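Local coordinates for viral structural protein 4 (Bombyx mori cytoplasmic polyhedrosis virus, PDB 6TZ0) that binds GTP and associates with the viral RNA-dependent RNA polymerase, and so probably assists transcription inside the double-stranded RNA virus particle, at residues B[322-333]-B[545-556]; B[376-384]-B[482-490]. One frame throughout, in Å; residues are numbered along the deposited sequence.

Interaction 1 of 2, residues B[322-333]-B[545-556]; sequences MNPSGGALAVLS and VYPFEMLESIRR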
loop_
_atom_site.group_PDB
_atom_site.type_symbol
_atom_site.label_atom_id
_atom_site.label_comp_id
_atom_site.label_asym_id
_atom_site.label_seq_id
_atom_site.Cartn_x
_atom_site.Cartn_y
_atom_site.Cartn_z
ATOM N N MET B 322 10.675 39.027 -13.644
ATOM C CA MET B 322 10.230 37.649 -13.540
ATOM C C MET B 322 9.673 37.358 -12.154
ATOM O O MET B 322 10.114 37.919 -11.149
ATOM C CB MET B 322 11.391 36.703 -13.817
ATOM C CG MET B 322 11.952 36.818 -15.204
ATOM S SD MET B 322 13.302 35.682 -15.524
ATOM C CE MET B 322 14.629 36.514 -14.672
ATOM N N ASN B 323 8.710 36.470 -12.107
ATOM C CA ASN B 323 8.197 35.994 -10.846
ATOM C C ASN B 323 8.721 34.593 -10.580
ATOM O O ASN B 323 8.812 33.787 -11.509
ATOM C CB ASN B 323 6.668 35.972 -10.841
ATOM C CG ASN B 323 6.072 37.333 -11.094
ATOM O OD1 ASN B 323 5.404 37.548 -12.100
ATOM N ND2 ASN B 323 6.324 38.268 -10.189
ATOM N N PRO B 324 9.101 34.284 -9.344
ATOM C CA PRO B 324 9.630 32.948 -9.053
ATOM C C PRO B 324 8.560 31.870 -9.107
ATOM O O PRO B 324 7.374 32.122 -8.895
ATOM C CB PRO B 324 10.201 33.098 -7.642
ATOM C CG PRO B 324 9.491 34.256 -7.066
ATOM C CD PRO B 324 9.230 35.188 -8.192
ATOM N N SER B 325 9.003 30.653 -9.406
ATOM C CA SER B 325 8.113 29.509 -9.520
ATOM C C SER B 325 7.575 29.096 -8.155
ATOM O O SER B 325 8.185 29.337 -7.115
ATOM C CB SER B 325 8.844 28.333 -10.162
ATOM O OG SER B 325 8.024 27.182 -10.206
ATOM N N GLY B 326 6.417 28.451 -8.170
ATOM C CA GLY B 326 5.785 28.029 -6.940
ATOM C C GLY B 326 6.422 26.804 -6.327
ATOM O O GLY B 326 6.588 26.736 -5.105
ATOM N N GLY B 327 6.789 25.828 -7.160
ATOM C CA GLY B 327 7.416 24.625 -6.642
ATOM C C GLY B 327 8.822 24.856 -6.143
ATOM O O GLY B 327 9.248 24.230 -5.166
ATOM N N ALA B 328 9.551 25.763 -6.796
ATOM C CA ALA B 328 10.889 26.125 -6.351
ATOM C C ALA B 328 10.851 26.762 -4.972
ATOM O O ALA B 328 11.566 26.330 -4.060
ATOM C CB ALA B 328 11.530 27.069 -7.362
ATOM N N LEU B 329 9.993 27.773 -4.798
ATOM C CA LEU B 329 9.826 28.410 -3.496
ATOM C C LEU B 329 9.279 27.446 -2.460
ATOM O O LEU B 329 9.613 27.565 -1.282
ATOM C CB LEU B 329 8.898 29.615 -3.607
ATOM C CG LEU B 329 9.388 30.812 -4.414
ATOM C CD1 LEU B 329 8.278 31.821 -4.512
ATOM C CD2 LEU B 329 10.621 31.426 -3.796
ATOM N N ALA B 330 8.473 26.473 -2.885
ATOM C CA ALA B 330 7.946 25.466 -1.973
ATOM C C ALA B 330 9.052 24.585 -1.403
ATOM O O ALA B 330 9.132 24.382 -0.186
ATOM C CB ALA B 330 6.910 24.620 -2.696
ATOM N N VAL B 331 9.927 24.068 -2.268
ATOM C CA VAL B 331 10.997 23.190 -1.799
ATOM C C VAL B 331 12.036 23.982 -1.003
ATOM O O VAL B 331 12.556 23.511 0.022
ATOM C CB VAL B 331 11.612 22.442 -2.997
ATOM C CG1 VAL B 331 12.764 21.571 -2.564
ATOM C CG2 VAL B 331 10.558 21.592 -3.669
ATOM N N LEU B 332 12.298 25.225 -1.411
ATOM C CA LEU B 332 13.238 26.056 -0.668
ATOM C C LEU B 332 12.686 26.468 0.695
ATOM O O LEU B 332 13.432 26.526 1.678
ATOM C CB LEU B 332 13.600 27.281 -1.495
ATOM C CG LEU B 332 14.441 27.024 -2.738
ATOM C CD1 LEU B 332 14.494 28.276 -3.562
ATOM C CD2 LEU B 332 15.830 26.565 -2.357
ATOM N N SER B 333 11.382 26.728 0.792
ATOM C CA SER B 333 10.801 27.042 2.090
ATOM C C SER B 333 10.685 25.805 2.967
ATOM O O SER B 333 10.684 25.922 4.194
ATOM C CB SER B 333 9.433 27.690 1.913
ATOM O OG SER B 333 8.504 26.751 1.420
ATOM N N VAL B 545 15.563 25.243 -9.950
ATOM C CA VAL B 545 15.605 26.497 -9.210
ATOM C C VAL B 545 16.684 27.375 -9.834
ATOM O O VAL B 545 17.779 26.893 -10.133
ATOM C CB VAL B 545 15.891 26.258 -7.713
ATOM C CG1 VAL B 545 15.937 27.547 -6.965
ATOM C CG2 VAL B 545 14.842 25.378 -7.089
ATOM N N TYR B 546 16.370 28.655 -10.050
ATOM C CA TYR B 546 17.322 29.664 -10.485
ATOM C C TYR B 546 17.897 30.400 -9.281
ATOM O O TYR B 546 17.335 30.330 -8.186
ATOM C CB TYR B 546 16.641 30.639 -11.442
ATOM C CG TYR B 546 16.289 30.024 -12.768
ATOM C CD1 TYR B 546 17.279 29.685 -13.675
ATOM C CD2 TYR B 546 14.971 29.837 -13.138
ATOM C CE1 TYR B 546 16.967 29.130 -14.887
ATOM C CE2 TYR B 546 14.651 29.292 -14.355
ATOM C CZ TYR B 546 15.651 28.942 -15.228
ATOM O OH TYR B 546 15.334 28.396 -16.445
ATOM N N PRO B 547 19.046 31.086 -9.434
ATOM C CA PRO B 547 19.620 31.816 -8.287
ATOM C C PRO B 547 18.756 32.924 -7.700
ATOM O O PRO B 547 18.761 33.100 -6.471
ATOM C CB PRO B 547 20.925 32.372 -8.868
ATOM C CG PRO B 547 21.311 31.403 -9.876
ATOM C CD PRO B 547 20.048 30.931 -10.506
ATOM N N PHE B 548 18.015 33.677 -8.519
ATOM C CA PHE B 548 17.190 34.741 -7.953
ATOM C C PHE B 548 16.029 34.162 -7.161
ATOM O O PHE B 548 15.547 34.795 -6.220
ATOM C CB PHE B 548 16.689 35.694 -9.050
ATOM C CG PHE B 548 15.549 35.157 -9.873
ATOM C CD1 PHE B 548 15.778 34.279 -10.913
ATOM C CD2 PHE B 548 14.249 35.584 -9.643
ATOM C CE1 PHE B 548 14.732 33.797 -11.664
ATOM C CE2 PHE B 548 13.201 35.105 -10.395
ATOM C CZ PHE B 548 13.443 34.218 -11.406
ATOM N N GLU B 549 15.615 32.939 -7.493
ATOM C CA GLU B 549 14.602 32.245 -6.708
ATOM C C GLU B 549 15.140 31.835 -5.342
ATOM O O GLU B 549 14.431 31.938 -4.335
ATOM C CB GLU B 549 14.101 31.037 -7.491
ATOM C CG GLU B 549 13.368 31.431 -8.753
ATOM C CD GLU B 549 12.933 30.249 -9.589
ATOM O OE1 GLU B 549 13.385 29.121 -9.324
ATOM O OE2 GLU B 549 12.113 30.446 -10.505
ATOM N N MET B 550 16.396 31.387 -5.283
ATOM C CA MET B 550 17.013 31.067 -3.999
ATOM C C MET B 550 17.276 32.303 -3.157
ATOM O O MET B 550 17.320 32.203 -1.929
ATOM C CB MET B 550 18.309 30.285 -4.197
ATOM C CG MET B 550 18.090 28.800 -4.296
ATOM S SD MET B 550 19.551 27.792 -4.556
ATOM C CE MET B 550 19.670 27.975 -6.323
ATOM N N LEU B 551 17.464 33.466 -3.775
ATOM C CA LEU B 551 17.569 34.667 -2.953
ATOM C C LEU B 551 16.198 35.152 -2.488
ATOM O O LEU B 551 16.047 35.623 -1.348
ATOM C CB LEU B 551 18.302 35.764 -3.718
ATOM C CG LEU B 551 19.755 35.430 -4.037
ATOM C CD1 LEU B 551 20.406 36.529 -4.850
ATOM C CD2 LEU B 551 20.532 35.166 -2.760
ATOM N N GLU B 552 15.190 35.030 -3.353
ATOM C CA GLU B 552 13.836 35.438 -3.009
ATOM C C GLU B 552 13.255 34.559 -1.913
ATOM O O GLU B 552 12.429 35.023 -1.121
ATOM C CB GLU B 552 12.967 35.394 -4.266
ATOM C CG GLU B 552 11.571 35.964 -4.120
ATOM C CD GLU B 552 11.572 37.465 -3.903
ATOM O OE1 GLU B 552 12.521 38.134 -4.361
ATOM O OE2 GLU B 552 10.624 37.977 -3.270
ATOM N N SER B 553 13.699 33.302 -1.845
ATOM C CA SER B 553 13.297 32.410 -0.764
ATOM C C SER B 553 13.757 32.921 0.595
ATOM O O SER B 553 13.004 32.852 1.573
ATOM C CB SER B 553 13.856 31.015 -1.017
ATOM O OG SER B 553 13.568 30.160 0.066
ATOM N N ILE B 554 14.988 33.429 0.682
ATOM C CA ILE B 554 15.473 33.978 1.944
ATOM C C ILE B 554 14.766 35.289 2.260
ATOM O O ILE B 554 14.407 35.550 3.414
ATOM C CB ILE B 554 17.004 34.146 1.905
ATOM C CG1 ILE B 554 17.698 32.797 1.796
ATOM C CG2 ILE B 554 17.533 34.868 3.133
ATOM C CD1 ILE B 554 19.172 32.941 1.580
ATOM N N ARG B 555 14.512 36.114 1.239
ATOM C CA ARG B 555 13.854 37.394 1.505
ATOM C C ARG B 555 12.390 37.241 1.907
ATOM O O ARG B 555 11.864 38.094 2.627
ATOM C CB ARG B 555 13.963 38.323 0.303
ATOM C CG ARG B 555 15.347 38.874 0.091
ATOM C CD ARG B 555 15.379 39.849 -1.066
ATOM N NE ARG B 555 14.618 41.064 -0.785
ATOM C CZ ARG B 555 13.482 41.398 -1.391
ATOM N NH1 ARG B 555 12.963 40.606 -2.319
ATOM N NH2 ARG B 555 12.863 42.524 -1.072
ATOM N N ARG B 556 11.712 36.183 1.473
ATOM C CA ARG B 556 10.297 36.060 1.798
ATOM C C ARG B 556 10.023 35.337 3.107
ATOM O O ARG B 556 8.899 35.408 3.611
ATOM C CB ARG B 556 9.544 35.346 0.675
ATOM C CG ARG B 556 9.410 36.174 -0.571
ATOM C CD ARG B 556 8.526 35.497 -1.582
ATOM N NE ARG B 556 8.416 36.293 -2.797
ATOM C CZ ARG B 556 7.669 35.963 -3.839
ATOM N NH1 ARG B 556 6.945 34.858 -3.810
ATOM N NH2 ARG B 556 7.635 36.750 -4.903
#
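Glu549 of helix 547-556 reaches Pro324, just before helix 326-340, and Ala328 in its first turn. From CB, which points toward 322-333, CG stands anti to its own carbonyl carbon (chi1 -65°), and the chain then runs extended. CG meets Pro324 CB at 3.7 Å and stands over the rim of one face of the Phe548 ring. CD lies 4.0 Å from Ser325 N, and beyond it the oxygens divide their work. Glu549 OE1 lies 3.4 Å from Ala328 CB and takes a hydrogen bond from Tyr546 N, 3.1 Å away, from above the carboxylate plane. Glu549 OE2 accepts a weak bond from Ser325 N at 3.3 Å and forms a salt bridge with Arg377 of the polymerase chain. A long acid suits this place: its methylenes pack against proline while its carboxylate meets backbone N-H groups at both helix starts.

Much of the packing around it is apolar. Leu332 CD1 touches Val545 CG1 and, at 3.7 Å, Met550 CG, its CB lies against Ser553 OG, and Met322 bends to set CE over a face of Phe548. At the outer end Pro324 CG lies over one face of the Arg556 guanidinium, whose NE is salt-bridged to Glu552 OE2 at 2.8 Å. The helices cross at -55° beside edge strand 543-545 of a parallel sheet, consistent with a P-loop NTPase-like fold.

Interaction 2 of 2, residues B[376-384]-B[482-490]; sequences QVVGHLSSD and PRTLIVEGH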
loop_
_atom_site.group_PDB
_atom_site.type_symbol
_atom_site.label_atom_id
_atom_site.label_comp_id
_atom_site.label_asym_id
_atom_site.label_seq_id
_atom_site.Cartn_x
_atom_site.Cartn_y
_atom_site.Cartn_z
ATOM N N GLN B 376 22.834 31.390 12.390
ATOM C CA GLN B 376 23.511 30.131 12.640
ATOM C C GLN B 376 24.691 29.991 11.690
ATOM O O GLN B 376 24.863 30.774 10.754
ATOM C CB GLN B 376 22.548 28.952 12.475
ATOM C CG GLN B 376 21.358 29.006 13.405
ATOM C CD GLN B 376 20.464 27.791 13.283
ATOM O OE1 GLN B 376 20.764 26.860 12.548
ATOM N NE2 GLN B 376 19.343 27.811 13.985
ATOM N N VAL B 377 25.509 28.984 11.944
ATOM C CA VAL B 377 26.665 28.685 11.108
ATOM C C VAL B 377 26.228 27.748 9.992
ATOM O O VAL B 377 25.629 26.699 10.251
ATOM C CB VAL B 377 27.795 28.062 11.944
ATOM C CG1 VAL B 377 28.946 27.629 11.059
ATOM C CG2 VAL B 377 28.270 29.044 12.986
ATOM N N VAL B 378 26.525 28.121 8.751
ATOM C CA VAL B 378 26.174 27.329 7.579
ATOM C C VAL B 378 27.455 26.779 6.974
ATOM O O VAL B 378 28.374 27.540 6.654
ATOM C CB VAL B 378 25.393 28.155 6.547
ATOM C CG1 VAL B 378 25.130 27.328 5.303
ATOM C CG2 VAL B 378 24.088 28.649 7.134
ATOM N N GLY B 379 27.518 25.462 6.815
ATOM C CA GLY B 379 28.624 24.838 6.121
ATOM C C GLY B 379 28.337 24.637 4.644
ATOM O O GLY B 379 27.197 24.462 4.230
ATOM N N HIS B 380 29.399 24.658 3.842
ATOM C CA HIS B 380 29.251 24.557 2.392
ATOM C C HIS B 380 30.388 23.707 1.836
ATOM O O HIS B 380 31.517 24.184 1.710
ATOM C CB HIS B 380 29.220 25.937 1.752
ATOM C CG HIS B 380 29.142 25.902 0.261
ATOM N ND1 HIS B 380 30.252 26.031 -0.544
ATOM C CD2 HIS B 380 28.097 25.695 -0.572
ATOM C CE1 HIS B 380 29.889 25.944 -1.809
ATOM N NE2 HIS B 380 28.587 25.733 -1.853
ATOM N N LEU B 381 30.078 22.458 1.505
ATOM C CA LEU B 381 31.007 21.594 0.793
ATOM C C LEU B 381 30.858 21.801 -0.704
ATOM O O LEU B 381 29.746 21.962 -1.212
ATOM C CB LEU B 381 30.759 20.124 1.129
ATOM C CG LEU B 381 31.028 19.656 2.554
ATOM C CD1 LEU B 381 30.611 18.216 2.704
ATOM C CD2 LEU B 381 32.489 19.821 2.900
ATOM N N SER B 382 31.982 21.787 -1.412
ATOM C CA SER B 382 31.965 21.892 -2.860
ATOM C C SER B 382 31.510 20.580 -3.484
ATOM O O SER B 382 31.268 19.580 -2.806
ATOM C CB SER B 382 33.340 22.274 -3.389
ATOM O OG SER B 382 33.330 22.285 -4.802
ATOM N N SER B 383 31.399 20.580 -4.806
ATOM C CA SER B 383 30.983 19.377 -5.503
ATOM C C SER B 383 32.151 18.434 -5.737
ATOM O O SER B 383 31.934 17.239 -5.953
ATOM C CB SER B 383 30.331 19.744 -6.831
ATOM O OG SER B 383 29.646 18.636 -7.365
ATOM N N ASP B 384 33.378 18.945 -5.685
ATOM C CA ASP B 384 34.588 18.134 -5.780
ATOM C C ASP B 384 35.188 17.861 -4.411
ATOM O O ASP B 384 36.403 17.743 -4.283
ATOM C CB ASP B 384 35.616 18.816 -6.676
ATOM C CG ASP B 384 35.219 18.821 -8.136
ATOM O OD1 ASP B 384 34.510 17.888 -8.565
ATOM O OD2 ASP B 384 35.622 19.755 -8.858
ATOM N N PRO B 482 29.116 21.933 11.217
ATOM C CA PRO B 482 27.974 22.814 11.466
ATOM C C PRO B 482 26.649 22.096 11.281
ATOM O O PRO B 482 26.557 21.042 10.650
ATOM C CB PRO B 482 28.153 23.926 10.433
ATOM C CG PRO B 482 29.582 23.922 10.136
ATOM C CD PRO B 482 30.009 22.498 10.194
ATOM N N ARG B 483 25.613 22.690 11.867
ATOM C CA ARG B 483 24.294 22.066 11.878
ATOM C C ARG B 483 23.653 22.085 10.495
ATOM O O ARG B 483 23.083 21.082 10.051
ATOM C CB ARG B 483 23.401 22.774 12.893
ATOM C CG ARG B 483 22.002 22.253 12.899
ATOM C CD ARG B 483 21.108 22.984 13.851
ATOM N NE ARG B 483 19.749 22.477 13.738
ATOM C CZ ARG B 483 18.850 22.966 12.895
ATOM N NH1 ARG B 483 19.164 23.981 12.108
ATOM N NH2 ARG B 483 17.633 22.451 12.848
ATOM N N THR B 484 23.729 23.216 9.804
ATOM C CA THR B 484 23.130 23.366 8.487
ATOM C C THR B 484 24.224 23.278 7.433
ATOM O O THR B 484 25.138 24.105 7.415
ATOM C CB THR B 484 22.377 24.689 8.376
ATOM O OG1 THR B 484 23.292 25.770 8.550
ATOM C CG2 THR B 484 21.316 24.783 9.453
ATOM N N LEU B 485 24.128 22.277 6.564
ATOM C CA LEU B 485 25.069 22.075 5.473
ATOM C C LEU B 485 24.412 22.338 4.128
ATOM O O LEU B 485 23.206 22.149 3.952
ATOM C CB LEU B 485 25.627 20.653 5.460
ATOM C CG LEU B 485 26.614 20.201 6.524
ATOM C CD1 LEU B 485 26.873 18.719 6.369
ATOM C CD2 LEU B 485 27.909 20.978 6.400
ATOM N N ILE B 486 25.230 22.774 3.177
ATOM C CA ILE B 486 24.842 22.893 1.780
ATOM C C ILE B 486 25.856 22.094 0.981
ATOM O O ILE B 486 27.035 22.463 0.920
ATOM C CB ILE B 486 24.792 24.349 1.309
ATOM C CG1 ILE B 486 23.674 25.094 2.031
ATOM C CG2 ILE B 486 24.575 24.413 -0.186
ATOM C CD1 ILE B 486 23.726 26.565 1.826
ATOM N N VAL B 487 25.409 20.998 0.383
ATOM C CA VAL B 487 26.282 20.054 -0.298
ATOM C C VAL B 487 25.939 20.069 -1.780
ATOM O O VAL B 487 24.760 20.033 -2.147
ATOM C CB VAL B 487 26.134 18.640 0.294
ATOM C CG1 VAL B 487 27.032 17.660 -0.419
ATOM C CG2 VAL B 487 26.434 18.658 1.778
ATOM N N GLU B 488 26.958 20.141 -2.624
ATOM C CA GLU B 488 26.785 20.117 -4.066
ATOM C C GLU B 488 27.051 18.715 -4.603
ATOM O O GLU B 488 27.828 17.945 -4.039
ATOM C CB GLU B 488 27.731 21.112 -4.723
ATOM C CG GLU B 488 27.557 22.533 -4.273
ATOM C CD GLU B 488 28.592 23.444 -4.890
ATOM O OE1 GLU B 488 29.465 22.939 -5.622
ATOM O OE2 GLU B 488 28.549 24.660 -4.629
ATOM N N GLY B 489 26.392 18.389 -5.714
ATOM C CA GLY B 489 26.560 17.095 -6.336
ATOM C C GLY B 489 26.634 17.223 -7.843
ATOM O O GLY B 489 26.320 18.268 -8.408
ATOM N N HIS B 490 27.062 16.143 -8.489
ATOM C CA HIS B 490 27.153 16.142 -9.941
ATOM C C HIS B 490 26.060 15.361 -10.647
ATOM O O HIS B 490 25.756 15.682 -11.794
ATOM C CB HIS B 490 28.499 15.593 -10.419
ATOM C CG HIS B 490 29.649 16.524 -10.216
ATOM N ND1 HIS B 490 30.621 16.314 -9.264
ATOM C CD2 HIS B 490 29.959 17.694 -10.817
ATOM C CE1 HIS B 490 31.510 17.289 -9.326
ATOM N NE2 HIS B 490 31.122 18.148 -10.247
#
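Gln376 begins the contact by offering OE1 to Arg483 NH1 in a weak hydrogen bond, its amide nearly perpendicular to the guanidinium; the arginine is held more firmly by the carbonyls of Val339 and Val344. Val377 lays CG1 against Pro482 CB, and its carbonyl O receives Thr484 OG1 at 3.0 Å. That hydroxyl sits between the backbone N and the carbonyl carbon (chi1 62°), from where it reaches the carbonyl of the residue just before strand 378-381. Val378 follows, with CG1 3.8 Å from Ile486 CD1, beta-branched residues that suit an extended chain.

Parallel pairing centres on Gly379. Its N donates to Thr484 O at 2.8 Å, and its O accepts from Ile486 N. Gly379 has no side chain, and Leu485 CD2 packs 3.9 Å from its CA, where the two strands come to 4.5 Å between the CA atoms of Gly379 and Leu485. His380 points to the same face as Val378 and Ile486; CD2 rests near Ile486 CG2, and NE2 donates to Glu488 OE2 at 3.0 Å, with ring and carboxylate planes 75° apart. Leu381 lies on the other face, beside Val487, with Leu381 CD1 4.3 Å from Val487 CG2, and its N makes a weak bond to Ile486 O. After the strand, Ser383 sets CB 3.5 Å from Glu488 OE1 and OG over the centre of one His490 ring face, while Asp384 OD1 approaches that ring at its edge.

Strand 378-381 is an outermost strand of the five-stranded parallel sheet, and 484-489 separates it from 347-353, the strand that leads into the GTP-binding loop. Helix 359-374 covers the face carrying Val378, His380 and Glu488, with Glu488 touching the GTP-binding Thr360; helices 403-408 and 468-476 pack against Leu381 on the other.

Both contacts belong to the same parallel sheet, but at different places: interaction 2 joins two of its strands at one border, whereas interaction 1 packs two helices beside strand 543-545 at the other. Helix 359-374 borders both, meeting Met550 of interaction 1 and Val378, His380 and Glu488 of interaction 2. Each is partly buried, and interaction 1 lies nearer the centre of the chain. Their chemistry differs accordingly. Main-chain hydrogen bonds set the register in 376-384 with 482-490, with the His380-Glu488 bond as a side-chain addition, while 322-333 with 545-556 relies on side-chain packing, with Glu549 at its polar centre. Glu549 faces the polymerase; Glu488 adjoins the nucleotide-binding loop.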